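Local coordinates for protein aerobactin synthase IucC (PDB 6CN7) that probably catalyses the final, ATP-dependent step of aerobactin biosynthesis, joining a second N-acetyl-N-hydroxylysine to the citryl intermediate to complete this iron-chelating siderophore, at residues A[5-10]-A[110-115]; A[21-24]-A[28-31]; A[122-127]-A[384-389]; A[260-265]-A[352-357]; A[312-317]-A[410-415]. The protein carries 5 engineered substitutions. All blocks are in the same frame, centred on the assembly; numbering follows the deposited sequence.

Contact 1 of 5, residues A[5-10]-A[110-115]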
# COMPACT_ATOMS: atom_id res chain seq x y z
N HIS A 5 5.99 25.72 15.55
CA HIS A 5 5.65 26.79 14.62
C HIS A 5 6.90 27.43 14.02
O HIS A 5 6.89 27.83 12.85
CB HIS A 5 4.80 27.85 15.34
N LYS A 6 7.98 27.52 14.80
CA LYS A 6 9.20 28.14 14.30
C LYS A 6 9.79 27.32 13.15
O LYS A 6 10.24 27.89 12.15
CB LYS A 6 10.22 28.28 15.43
N ASP A 7 9.79 26.00 13.27
CA ASP A 7 10.37 25.15 12.23
C ASP A 7 9.48 25.11 10.99
O ASP A 7 9.98 25.07 9.86
CB ASP A 7 10.59 23.74 12.77
CG ASP A 7 11.65 23.69 13.85
OD1 ASP A 7 12.46 24.63 13.94
OD2 ASP A 7 11.67 22.70 14.61
N TRP A 8 8.16 25.12 11.18
CA TRP A 8 7.25 25.07 10.05
C TRP A 8 7.41 26.29 9.15
O TRP A 8 7.32 26.19 7.93
CB TRP A 8 5.81 24.95 10.55
CG TRP A 8 4.78 24.91 9.46
CD1 TRP A 8 3.85 25.86 9.17
CD2 TRP A 8 4.58 23.85 8.51
NE1 TRP A 8 3.08 25.46 8.11
CE2 TRP A 8 3.51 24.23 7.68
CE3 TRP A 8 5.21 22.62 8.29
CZ2 TRP A 8 3.06 23.43 6.64
CZ3 TRP A 8 4.75 21.82 7.25
CH2 TRP A 8 3.68 22.23 6.44
N ASP A 9 7.67 27.46 9.75
CA ASP A 9 7.86 28.66 8.95
C ASP A 9 9.21 28.65 8.25
O ASP A 9 9.33 29.07 7.10
CB ASP A 9 7.72 29.91 9.82
CG ASP A 9 8.02 31.18 9.06
OD1 ASP A 9 7.21 31.55 8.18
OD2 ASP A 9 9.06 31.81 9.34
N PHE A 10 10.25 28.19 8.95
CA PHE A 10 11.58 28.14 8.34
C PHE A 10 11.59 27.20 7.14
O PHE A 10 12.17 27.53 6.09
CB PHE A 10 12.62 27.69 9.37
CG PHE A 10 14.01 27.56 8.82
CD1 PHE A 10 14.83 28.67 8.71
CD2 PHE A 10 14.49 26.34 8.40
CE1 PHE A 10 16.11 28.56 8.20
CE2 PHE A 10 15.77 26.22 7.89
CZ PHE A 10 16.58 27.33 7.80
N GLN A 110 12.32 16.76 9.33
CA GLN A 110 13.17 15.74 9.94
C GLN A 110 14.63 16.17 9.94
O GLN A 110 15.33 16.07 10.96
CB GLN A 110 13.00 14.41 9.22
CG GLN A 110 13.80 13.27 9.84
CD GLN A 110 13.37 12.99 11.27
OE1 GLN A 110 12.20 13.14 11.62
NE2 GLN A 110 14.33 12.60 12.10
N LEU A 111 15.12 16.65 8.79
CA LEU A 111 16.52 17.07 8.71
C LEU A 111 16.80 18.23 9.66
O LEU A 111 17.87 18.29 10.27
CB LEU A 111 16.85 17.47 7.27
CG LEU A 111 16.76 16.34 6.24
CD1 LEU A 111 16.94 16.86 4.82
CD2 LEU A 111 17.78 15.25 6.54
N LEU A 112 15.84 19.15 9.80
CA LEU A 112 16.02 20.27 10.72
C LEU A 112 16.14 19.77 12.15
O LEU A 112 17.00 20.25 12.91
CB LEU A 112 14.85 21.24 10.57
CG LEU A 112 14.94 22.59 11.29
CD1 LEU A 112 16.16 23.38 10.85
CD2 LEU A 112 13.67 23.38 11.04
N LYS A 113 15.30 18.82 12.55
CA LYS A 113 15.37 18.27 13.90
C LYS A 113 16.65 17.47 14.11
O LYS A 113 17.30 17.59 15.16
CB LYS A 113 14.15 17.39 14.17
N ALA A 114 17.05 16.66 13.13
CA ALA A 114 18.20 15.79 13.29
C ALA A 114 19.53 16.53 13.21
O ALA A 114 20.53 16.02 13.73
CB ALA A 114 18.18 14.68 12.23
N ARG A 115 19.56 17.71 12.60
CA ARG A 115 20.79 18.47 12.42
C ARG A 115 20.90 19.63 13.40
O ARG A 115 21.77 20.49 13.22
CB ARG A 115 20.88 18.98 10.98
CG ARG A 115 21.12 17.86 9.98
CD ARG A 115 20.91 18.31 8.54
NE ARG A 115 21.79 19.41 8.17
CZ ARG A 115 22.05 19.78 6.92
NH1 ARG A 115 22.86 20.80 6.68
NH2 ARG A 115 21.52 19.11 5.90

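Contact 2 of 5, residues A[21-24]-A[28-31]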
# COMPACT_ATOMS: atom_id res chain seq x y z
N ALA A 21 13.66 30.81 -6.93
CA ALA A 21 14.97 31.02 -7.52
C ALA A 21 15.19 30.10 -8.72
O ALA A 21 15.72 30.54 -9.75
CB ALA A 21 16.06 30.79 -6.48
N GLU A 22 14.80 28.83 -8.62
CA GLU A 22 15.05 27.90 -9.71
C GLU A 22 14.11 28.16 -10.89
O GLU A 22 14.53 28.11 -12.05
CB GLU A 22 14.91 26.46 -9.21
CG GLU A 22 15.42 25.40 -10.19
CD GLU A 22 16.92 25.45 -10.39
OE1 GLU A 22 17.63 25.89 -9.47
OE2 GLU A 22 17.39 25.04 -11.47
N LEU A 23 12.83 28.43 -10.61
CA LEU A 23 11.90 28.73 -11.70
C LEU A 23 12.25 30.04 -12.39
O LEU A 23 11.98 30.19 -13.59
CB LEU A 23 10.47 28.77 -11.17
CG LEU A 23 9.88 27.44 -10.70
CD1 LEU A 23 8.57 27.66 -9.97
CD2 LEU A 23 9.68 26.49 -11.87
N GLU A 24 12.84 30.99 -11.67
CA GLU A 24 13.29 32.23 -12.31
C GLU A 24 14.53 31.97 -13.15
O GLU A 24 14.70 32.57 -14.22
CB GLU A 24 13.57 33.29 -11.24
CG GLU A 24 13.53 34.73 -11.76
CD GLU A 24 14.88 35.23 -12.26
OE1 GLU A 24 15.89 34.49 -12.13
OE2 GLU A 24 14.93 36.37 -12.79
N VAL A 28 10.76 30.58 -16.23
CA VAL A 28 9.31 30.52 -16.09
C VAL A 28 8.75 31.91 -15.83
O VAL A 28 7.65 32.25 -16.28
CB VAL A 28 8.93 29.53 -14.97
CG1 VAL A 28 7.43 29.54 -14.71
CG2 VAL A 28 9.39 28.12 -15.34
N PHE A 29 9.49 32.73 -15.09
CA PHE A 29 9.18 34.14 -14.92
C PHE A 29 10.49 34.87 -14.66
O PHE A 29 11.53 34.26 -14.41
CB PHE A 29 8.17 34.36 -13.79
CG PHE A 29 8.37 33.46 -12.61
CD1 PHE A 29 9.51 33.57 -11.83
CD2 PHE A 29 7.41 32.52 -12.27
CE1 PHE A 29 9.69 32.74 -10.73
CE2 PHE A 29 7.59 31.69 -11.17
CZ PHE A 29 8.73 31.80 -10.41
N HIS A 30 10.44 36.20 -14.73
CA HIS A 30 11.63 37.04 -14.62
C HIS A 30 11.50 38.00 -13.45
O HIS A 30 10.52 38.75 -13.37
CB HIS A 30 11.87 37.81 -15.92
CG HIS A 30 12.18 36.95 -17.10
ND1 HIS A 30 11.20 36.30 -17.83
CD2 HIS A 30 13.35 36.61 -17.68
CE1 HIS A 30 11.76 35.61 -18.80
NE2 HIS A 30 13.07 35.78 -18.73
N ALA A 31 12.48 37.98 -12.56
CA ALA A 31 12.48 38.87 -11.41
C ALA A 31 12.90 40.27 -11.83
O ALA A 31 13.89 40.44 -12.54
CB ALA A 31 13.43 38.35 -10.33

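Contact 3 of 5, residues A[122-127]-A[384-389]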
# COMPACT_ATOMS: atom_id res chain seq x y z
N ASP A 122 31.05 19.38 13.37
CA ASP A 122 30.27 18.24 13.84
C ASP A 122 29.75 17.41 12.67
O ASP A 122 29.86 16.18 12.67
CB ASP A 122 29.10 18.72 14.71
CG ASP A 122 29.55 19.27 16.05
OD1 ASP A 122 30.75 19.12 16.38
OD2 ASP A 122 28.71 19.85 16.77
N LEU A 123 29.21 18.08 11.65
CA LEU A 123 28.52 17.37 10.59
C LEU A 123 29.48 16.52 9.76
O LEU A 123 29.12 15.42 9.32
CB LEU A 123 27.75 18.35 9.70
CG LEU A 123 26.48 18.90 10.34
CD1 LEU A 123 25.91 20.04 9.52
CD2 LEU A 123 25.42 17.81 10.53
N ILE A 124 30.70 17.01 9.52
CA ILE A 124 31.66 16.24 8.73
C ILE A 124 32.30 15.11 9.52
O ILE A 124 32.99 14.27 8.93
CB ILE A 124 32.76 17.14 8.15
CG1 ILE A 124 33.52 17.87 9.27
CG2 ILE A 124 32.15 18.14 7.17
CD1 ILE A 124 34.73 18.64 8.79
N ASP A 125 32.09 15.05 10.83
CA ASP A 125 32.62 13.96 11.66
C ASP A 125 31.62 12.84 11.88
O ASP A 125 31.95 11.87 12.57
CB ASP A 125 33.07 14.50 13.01
CG ASP A 125 34.42 15.17 12.94
OD1 ASP A 125 35.10 15.04 11.90
OD2 ASP A 125 34.81 15.84 13.92
N LEU A 126 30.42 12.93 11.32
CA LEU A 126 29.46 11.83 11.44
C LEU A 126 29.95 10.61 10.68
O LEU A 126 30.82 10.69 9.80
CB LEU A 126 28.09 12.23 10.90
CG LEU A 126 27.18 13.08 11.80
CD1 LEU A 126 27.78 14.41 11.96
CD2 LEU A 126 25.82 13.23 11.18
N ASP A 127 29.39 9.46 11.04
CA ASP A 127 29.54 8.27 10.21
C ASP A 127 29.14 8.60 8.78
O ASP A 127 28.13 9.27 8.54
CB ASP A 127 28.69 7.13 10.76
CG ASP A 127 28.75 5.89 9.90
OD1 ASP A 127 29.80 5.21 9.91
OD2 ASP A 127 27.75 5.58 9.22
N ILE A 384 32.00 22.74 3.31
CA ILE A 384 33.22 22.79 2.52
C ILE A 384 34.28 23.63 3.22
O ILE A 384 35.48 23.35 3.11
CB ILE A 384 32.92 23.31 1.10
CG1 ILE A 384 34.18 23.27 0.24
CG2 ILE A 384 32.31 24.71 1.16
CD1 ILE A 384 33.90 23.29 -1.26
N GLY A 385 33.86 24.66 3.95
CA GLY A 385 34.80 25.43 4.75
C GLY A 385 35.36 24.63 5.91
O GLY A 385 36.51 24.84 6.31
N ALA A 386 34.57 23.71 6.47
CA ALA A 386 35.08 22.84 7.52
C ALA A 386 36.17 21.92 6.99
O ALA A 386 37.22 21.75 7.63
CB ALA A 386 33.94 22.03 8.14
N TYR A 387 35.94 21.32 5.82
CA TYR A 387 36.98 20.49 5.21
C TYR A 387 38.24 21.30 4.94
O TYR A 387 39.35 20.82 5.19
CB TYR A 387 36.46 19.88 3.91
CG TYR A 387 35.39 18.82 4.10
CD1 TYR A 387 35.66 17.66 4.81
CD2 TYR A 387 34.13 18.98 3.55
CE1 TYR A 387 34.69 16.69 4.98
CE2 TYR A 387 33.15 18.02 3.72
CZ TYR A 387 33.44 16.87 4.43
OH TYR A 387 32.47 15.91 4.61
N ILE A 388 38.08 22.52 4.44
CA ILE A 388 39.24 23.34 4.11
C ILE A 388 40.07 23.64 5.35
O ILE A 388 41.30 23.57 5.33
CB ILE A 388 38.79 24.63 3.39
CG1 ILE A 388 38.30 24.29 1.98
CG2 ILE A 388 39.93 25.66 3.35
CD1 ILE A 388 37.63 25.44 1.26
N ASP A 389 39.40 24.00 6.45
CA ASP A 389 40.12 24.31 7.68
C ASP A 389 40.94 23.11 8.15
O ASP A 389 42.09 23.27 8.59
CB ASP A 389 39.14 24.74 8.77
CG ASP A 389 38.39 26.01 8.40
OD1 ASP A 389 38.88 26.76 7.53
OD2 ASP A 389 37.32 26.26 8.99

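Contact 4 of 5, residues A[260-265]-A[352-357]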
# COMPACT_ATOMS: atom_id res chain seq x y z
N LEU A 260 17.77 5.75 -3.05
CA LEU A 260 16.56 5.11 -2.54
C LEU A 260 16.47 3.63 -2.92
O LEU A 260 16.06 2.81 -2.09
CB LEU A 260 15.32 5.86 -3.03
CG LEU A 260 13.98 5.49 -2.38
CD1 LEU A 260 14.02 5.71 -0.88
CD2 LEU A 260 12.86 6.31 -3.00
N ARG A 261 16.82 3.28 -4.15
CA ARG A 261 16.81 1.89 -4.57
C ARG A 261 18.06 1.13 -4.15
O ARG A 261 18.01 -0.10 -4.03
CB ARG A 261 16.66 1.79 -6.09
CG ARG A 261 15.26 2.11 -6.62
CD ARG A 261 15.21 1.94 -8.13
NE ARG A 261 15.56 0.58 -8.52
CZ ARG A 261 15.91 0.21 -9.76
NH1 ARG A 261 15.96 1.11 -10.73
NH2 ARG A 261 16.20 -1.05 -10.01
N THR A 262 19.17 1.83 -3.93
CA THR A 262 20.42 1.20 -3.51
C THR A 262 20.56 1.32 -2.00
O THR A 262 20.44 2.42 -1.44
CB THR A 262 21.62 1.85 -4.21
OG1 THR A 262 21.42 1.81 -5.63
CG2 THR A 262 22.90 1.12 -3.87
N LEU A 263 20.81 0.19 -1.34
CA LEU A 263 20.83 0.11 0.11
C LEU A 263 22.22 -0.25 0.62
O LEU A 263 22.96 -1.00 -0.03
CB LEU A 263 19.82 -0.93 0.61
CG LEU A 263 18.43 -0.91 -0.03
CD1 LEU A 263 17.61 -2.08 0.50
CD2 LEU A 263 17.72 0.40 0.23
N THR A 264 22.56 0.30 1.78
CA THR A 264 23.79 -0.02 2.48
C THR A 264 23.49 -0.93 3.66
O THR A 264 22.49 -0.74 4.36
CB THR A 264 24.50 1.25 2.96
OG1 THR A 264 24.81 2.08 1.83
CG2 THR A 264 25.79 0.91 3.70
N ASN A 265 24.35 -1.92 3.88
CA ASN A 265 24.18 -2.84 5.00
C ASN A 265 24.62 -2.16 6.29
O ASN A 265 25.79 -1.78 6.43
CB ASN A 265 24.98 -4.12 4.76
CG ASN A 265 24.61 -5.22 5.73
OD1 ASN A 265 24.35 -4.97 6.91
ND2 ASN A 265 24.59 -6.46 5.24
N ILE A 352 20.43 -6.31 -8.02
CA ILE A 352 21.74 -5.88 -8.50
C ILE A 352 22.64 -5.71 -7.29
O ILE A 352 22.26 -5.07 -6.30
CB ILE A 352 21.66 -4.57 -9.30
CG1 ILE A 352 20.82 -4.77 -10.56
CG2 ILE A 352 23.06 -4.07 -9.66
CD1 ILE A 352 20.49 -3.48 -11.29
N TRP A 353 23.84 -6.28 -7.36
CA TRP A 353 24.84 -6.15 -6.31
C TRP A 353 25.91 -5.17 -6.76
O TRP A 353 26.46 -5.31 -7.86
CB TRP A 353 25.45 -7.50 -5.96
CG TRP A 353 24.47 -8.46 -5.37
CD1 TRP A 353 23.69 -9.36 -6.04
CD2 TRP A 353 24.14 -8.61 -3.98
NE1 TRP A 353 22.91 -10.06 -5.15
CE2 TRP A 353 23.16 -9.62 -3.88
CE3 TRP A 353 24.58 -7.98 -2.81
CZ2 TRP A 353 22.62 -10.02 -2.66
CZ3 TRP A 353 24.04 -8.38 -1.60
CH2 TRP A 353 23.07 -9.39 -1.53
N ARG A 354 26.20 -4.18 -5.92
CA ARG A 354 27.13 -3.11 -6.25
C ARG A 354 28.31 -3.12 -5.29
O ARG A 354 28.20 -3.54 -4.13
CB ARG A 354 26.46 -1.74 -6.19
CG ARG A 354 25.71 -1.36 -7.45
CD ARG A 354 25.32 0.10 -7.38
NE ARG A 354 24.54 0.52 -8.54
CZ ARG A 354 23.98 1.72 -8.65
NH1 ARG A 354 23.28 2.03 -9.73
NH2 ARG A 354 24.12 2.61 -7.67
N GLU A 355 29.44 -2.64 -5.79
CA GLU A 355 30.67 -2.56 -5.00
C GLU A 355 30.61 -1.36 -4.06
O GLU A 355 30.40 -0.23 -4.51
CB GLU A 355 31.86 -2.46 -5.95
CG GLU A 355 33.16 -2.97 -5.38
CD GLU A 355 34.26 -3.04 -6.42
OE1 GLU A 355 33.96 -2.80 -7.61
OE2 GLU A 355 35.41 -3.34 -6.06
N ASN A 356 30.76 -1.62 -2.77
CA ASN A 356 30.79 -0.57 -1.76
C ASN A 356 32.16 0.12 -1.77
O ASN A 356 33.18 -0.54 -1.96
CB ASN A 356 30.51 -1.16 -0.38
CG ASN A 356 30.45 -0.11 0.72
OD1 ASN A 356 31.26 0.81 0.77
ND2 ASN A 356 29.50 -0.28 1.64
N PRO A 357 32.21 1.45 -1.59
CA PRO A 357 33.51 2.13 -1.55
C PRO A 357 34.53 1.48 -0.62
O PRO A 357 35.72 1.46 -0.95
CB PRO A 357 33.14 3.54 -1.09
CG PRO A 357 31.79 3.76 -1.65
CD PRO A 357 31.09 2.42 -1.62

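Contact 5 of 5, residues A[312-317]-A[410-415]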
# COMPACT_ATOMS: atom_id res chain seq x y z
N ALA A 312 46.81 6.41 -18.61
CA ALA A 312 47.69 7.03 -17.62
C ALA A 312 47.04 8.25 -16.98
O ALA A 312 47.16 8.45 -15.77
CB ALA A 312 49.02 7.41 -18.27
N THR A 313 46.35 9.07 -17.78
CA THR A 313 45.69 10.24 -17.22
C THR A 313 44.65 9.84 -16.18
O THR A 313 44.53 10.50 -15.13
CB THR A 313 45.03 11.05 -18.35
OG1 THR A 313 46.03 11.45 -19.29
CG2 THR A 313 44.33 12.28 -17.80
N LEU A 314 43.90 8.78 -16.44
CA LEU A 314 42.91 8.31 -15.47
C LEU A 314 43.56 7.55 -14.32
O LEU A 314 43.07 7.62 -13.19
CB LEU A 314 41.88 7.43 -16.18
CG LEU A 314 41.13 8.13 -17.32
CD1 LEU A 314 40.35 7.14 -18.15
CD2 LEU A 314 40.21 9.21 -16.77
N LYS A 315 44.65 6.83 -14.60
CA LYS A 315 45.41 6.20 -13.52
C LYS A 315 45.94 7.26 -12.55
O LYS A 315 45.86 7.09 -11.33
CB LYS A 315 46.56 5.39 -14.12
CG LYS A 315 47.28 4.46 -13.16
CD LYS A 315 48.26 3.57 -13.92
CE LYS A 315 49.06 2.66 -13.00
NZ LYS A 315 49.97 1.76 -13.77
N GLN A 316 46.47 8.36 -13.08
CA GLN A 316 47.07 9.39 -12.24
C GLN A 316 46.03 10.15 -11.43
O GLN A 316 46.35 10.66 -10.35
CB GLN A 316 47.89 10.35 -13.10
CG GLN A 316 49.12 9.71 -13.72
CD GLN A 316 49.74 10.55 -14.81
OE1 GLN A 316 49.20 11.59 -15.19
NE2 GLN A 316 50.88 10.11 -15.32
N SER A 317 44.80 10.25 -11.92
CA SER A 317 43.77 10.97 -11.18
C SER A 317 43.29 10.19 -9.96
O SER A 317 42.73 10.80 -9.04
CB SER A 317 42.57 11.27 -12.08
OG SER A 317 41.83 10.09 -12.35
N LEU A 410 36.57 12.92 -15.87
CA LEU A 410 35.33 12.88 -16.64
C LEU A 410 35.50 13.53 -18.00
O LEU A 410 35.00 13.02 -19.01
CB LEU A 410 34.21 13.55 -15.85
CG LEU A 410 33.81 12.86 -14.54
CD1 LEU A 410 32.83 13.72 -13.77
CD2 LEU A 410 33.23 11.48 -14.80
N TYR A 411 36.20 14.67 -18.06
CA TYR A 411 36.40 15.34 -19.34
C TYR A 411 37.35 14.55 -20.23
O TYR A 411 37.16 14.48 -21.45
CB TYR A 411 36.92 16.75 -19.10
CG TYR A 411 36.96 17.61 -20.34
CD1 TYR A 411 35.81 17.85 -21.08
CD2 TYR A 411 38.14 18.21 -20.76
CE1 TYR A 411 35.84 18.64 -22.22
CE2 TYR A 411 38.18 19.00 -21.89
CZ TYR A 411 37.03 19.21 -22.61
OH TYR A 411 37.06 20.00 -23.74
N HIS A 412 38.38 13.95 -19.63
CA HIS A 412 39.31 13.13 -20.40
C HIS A 412 38.61 11.89 -20.96
O HIS A 412 38.78 11.54 -22.13
CB HIS A 412 40.50 12.73 -19.53
CG HIS A 412 41.47 11.80 -20.20
ND1 HIS A 412 42.26 12.19 -21.26
CD2 HIS A 412 41.78 10.51 -19.96
CE1 HIS A 412 43.01 11.18 -21.64
NE2 HIS A 412 42.74 10.14 -20.87
N LEU A 413 37.83 11.21 -20.12
CA LEU A 413 37.05 10.07 -20.60
C LEU A 413 36.22 10.45 -21.82
O LEU A 413 36.14 9.68 -22.79
CB LEU A 413 36.15 9.54 -19.48
CG LEU A 413 35.30 8.31 -19.79
CD1 LEU A 413 36.18 7.11 -20.13
CD2 LEU A 413 34.40 7.98 -18.61
N LEU A 414 35.61 11.63 -21.80
CA LEU A 414 34.76 12.06 -22.91
C LEU A 414 35.58 12.35 -24.16
O LEU A 414 35.27 11.83 -25.24
CB LEU A 414 33.96 13.30 -22.50
CG LEU A 414 33.19 14.01 -23.62
CD1 LEU A 414 32.17 13.08 -24.25
CD2 LEU A 414 32.52 15.27 -23.09
N CYS A 415 36.62 13.17 -24.04
CA CYS A 415 37.33 13.64 -25.23
C CYS A 415 38.15 12.54 -25.88
O CYS A 415 38.34 12.56 -27.11
CB CYS A 415 38.22 14.82 -24.87
SG CYS A 415 37.31 16.24 -24.24

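Contact 1 of 5, residues A[5-10]-A[110-115]
Leu112 touches two flat groups on the helix opposite, the Phe10 ring and the Asp7 carboxylate. Both methyls of the leucine come obliquely to the CD2-CE2 side of the ring, from the same side of its plane: Leu112 CD2 is 4.1 Å from Phe10 CD2, and Leu112 CD1 is the same distance from Phe10 CE2. The carboxylate is met quite differently. Leu112 CD2 stands over one face of it, 3.5 Å from Asp7 CG and 3.4 Å from Asp7 OD1, while Asp7 CB is also close by. One methyl, CD2, therefore touches both residues, which sit almost one helical turn apart. With CG of Leu112 anti to the backbone N (chi1 -171°), the branch reaches across to helix 4-25. The carboxylate of Asp7 has its polar partner just past the second segment, where OD2 makes a salt bridge with Arg116. On the neighbouring side of helix 4-25, Trp8 packs on Leu105 and Leu109 of helix 91-114 and also touches Glu241 of the second subunit, which places this pair of helices close to the dimer contact. Just past helix 91-114, Arg115 is salt-bridged to Glu375. The pairing is a small helix-to-helix contact near the surface, with the two backbones closest at Asp7 and Leu112, whose CA atoms are 7.6 Å apart. No hydrogen bond joins the two segments; the contact is one of van der Waals touches through a single leucine, and the salt bridge of Asp7 with Arg116 probably helps hold the carboxylate against the methyl.

Contact 2 of 5, residues A[21-24]-A[28-31]
Two hydrogen bonds join the last turns of helix 4-25 to the chain that leaves it. The first is between main-chain atoms: Val28 N donates to Leu23 O at 2.9 Å, with a bent N-H...O angle of 135°. The second uses a side chain, for Glu24 OE2 accepts from Ala31 N at 2.9 Å, nearly straight at 169°, through the lone pair that faces away from the other carboxylate oxygen. A bend at chi2 (-90°) turns the Glu24 carboxylate along the departing chain and brings it to this N-H. A weaker polar touch lies between them, a CA-H...O contact of 3.4 Å from Glu24 CA to Phe29 O.

The apolar contacts centre on Leu23, with a smaller share from Glu24 CB. Phe29 turns its ring back against the helix, meeting it obliquely, with CZ 3.6 Å from Leu23 CB and CE1 4.0 Å from Glu24 CB. Beside it, Leu23 CD2 meets Val28 CG2 at 3.8 Å. Leu83 of helix 76-87 packs on both Leu23 and Phe29, and Ile41 of strand 38-43 touches Phe29 and Ala31, so the turn leads from the helix into the small antiparallel sheet that begins with strand 32-33.

Glu24 OE2 has a second partner in a salt bridge with Arg54. Gripped by an amide and a guanidinium together, this oxygen of a buried residue is probably well compensated, consistent with a charged carboxylate.

Contact 3 of 5, residues A[122-127]-A[384-389]
Ile124 lays its CG2 methyl over one face of the Tyr387 ring. The methyl sits toward the hydroxyl end of the ring, not over its middle, with CG2 3.3 Å from Tyr387 CZ and 3.4 Å from Tyr387 OH. Measured to the ring centroid the distance is 3.7 Å, 28° off the normal, which makes this a CH-pi contact. The other branch of the isoleucine works separately: CD1 reaches past the ring to Ala386 CB, 3.5 Å away. Chi1 of 59° sets where each branch points: CG1 lies between the backbone N and the carbonyl carbon, CG2 beside the N. The side chains of Ile124 and Tyr387 run in opposite senses, so the ring lies alongside the isoleucine with its face to CG2.

Ile124 belongs to the region of the short helix 120-124, and Ala386 and Tyr387 to helix 383-391. Next to the apolar patch Asp125 forms a salt bridge with Arg390, which lies just past the second segment and also touches Ile124. Tyr387 packs further on Trp398 of helix 395-417 and on Thr372, and a bound MES molecule, probably from the crystallisation liquor, lies about 4 Å from its side chain.

No hydrogen bond crosses between the segments. Complementary shape and the CH-pi contact hold them together, and the link from Asp125 to Arg390 adds a polar tie beside them.

Contact 4 of 5, residues A[260-265]-A[352-357]
The guanidinium of Arg354 lies with one face toward Thr262 OG1, while its polar partners come from other parts of the chain: NH1 is salt-bridged to Asp444, and NE has a long, weak ion pair with Glu324. Thr262 OG1 comes within 3.5 Å of Arg354 NH2 and 4.0 Å of Arg354 CZ, but the angle is poor and the two are not hydrogen-bonded. The threonine thus rests on the flat of the cation, and the two side chains meet at about a right angle. Arg354 gets there by staying extended from CG to NE (chi2 -169°, chi3 -177°), which carries its head group over the neighbouring strands. Further along, Thr264 CG2 and Asn356 ND2 make a looser approach at 4.4 Å; the polar ends of these two turn to Gln257 and to Cys358 N respectively.

Strands 262-265 and 350-355 are not partners in the sheet. Strand 272-275 runs between them and hydrogen-bonds to both, through Leu263 with Ile274 and Ile352 with Lys275. Side chains from the two outer strands of this trio reach across the middle one on the same face of the large antiparallel sheet, and the CA atoms of Thr262 and Arg354 are 8.4 Å apart.

With two acids near it, the guanidinium probably remains charged, its position set mainly by Asp444, and Thr262 gives its face a mildly polar cover without competing for its N-H groups.

Contact 5 of 5, residues A[312-317]-A[410-415]
His412 points its imidazole out from helix 395-417 toward helix 312-317, and Thr313 lies over one face of it. Thr313 CB is 3.7 Å from the ring centroid and 18° off the normal, a CH-pi contact, with its nearest ring atom, His412 NE2, at 3.5 Å. The threonine is turned so that both branches also lie against the ring: CG2, anti to the backbone N, comes to 3.8 Å from His412 CG, and OG1 is the same distance from His412 CE1. Leu314 takes the edge of the ring instead, its CG in the ring plane and 3.6 Å from His412 CD2. The imidazole projects this far because CG of His412 is anti to the backbone N (chi1 176°), while Leu314, with chi1 -59°, sends its branched end back toward the histidine.

This is a packing of two helices from different family regions, the IucA/IucC part and the FhuF-like part, with the CA atoms of Thr313 and His412 7.7 Å apart. The polar atoms of the ring are satisfied by third parties: ND1 is hydrogen-bonded to Tyr519 OH and NE2 to Asp311 OD2. Bonds at both nitrogens fix the rotation of the ring, which sets the face that Thr313 meets. Asp311 also accepts a hydrogen bond from Leu314 N through OD1, so one carboxylate positions the histidine and the first turn of helix 312-317 alike. Thr313 OG1 is hydrogen-bonded to His523 NE2, and the His523 ring meets that of His412.

How the contacts relate
From the N terminus, helix 4-25 enters contact 1, which closes a loop of about a hundred residues by pairing it with helix 91-114. Contact 2, at the other end of the same helix, is nested inside that loop and leads into the small antiparallel sheet. Contact 3 opens just after contact 1 closes, and the two touch where Arg115 packs on Leu123; the long loop of contact 3, ending at helix 383-391, contains contact 4, which draws together strands of the large sheet. Contact 5 crosses both 3 and 4, starting inside their loops and ending on helix 395-417, which follows helix 383-391. Contacts 1 and 5 lie on opposite sides of the chain's centre.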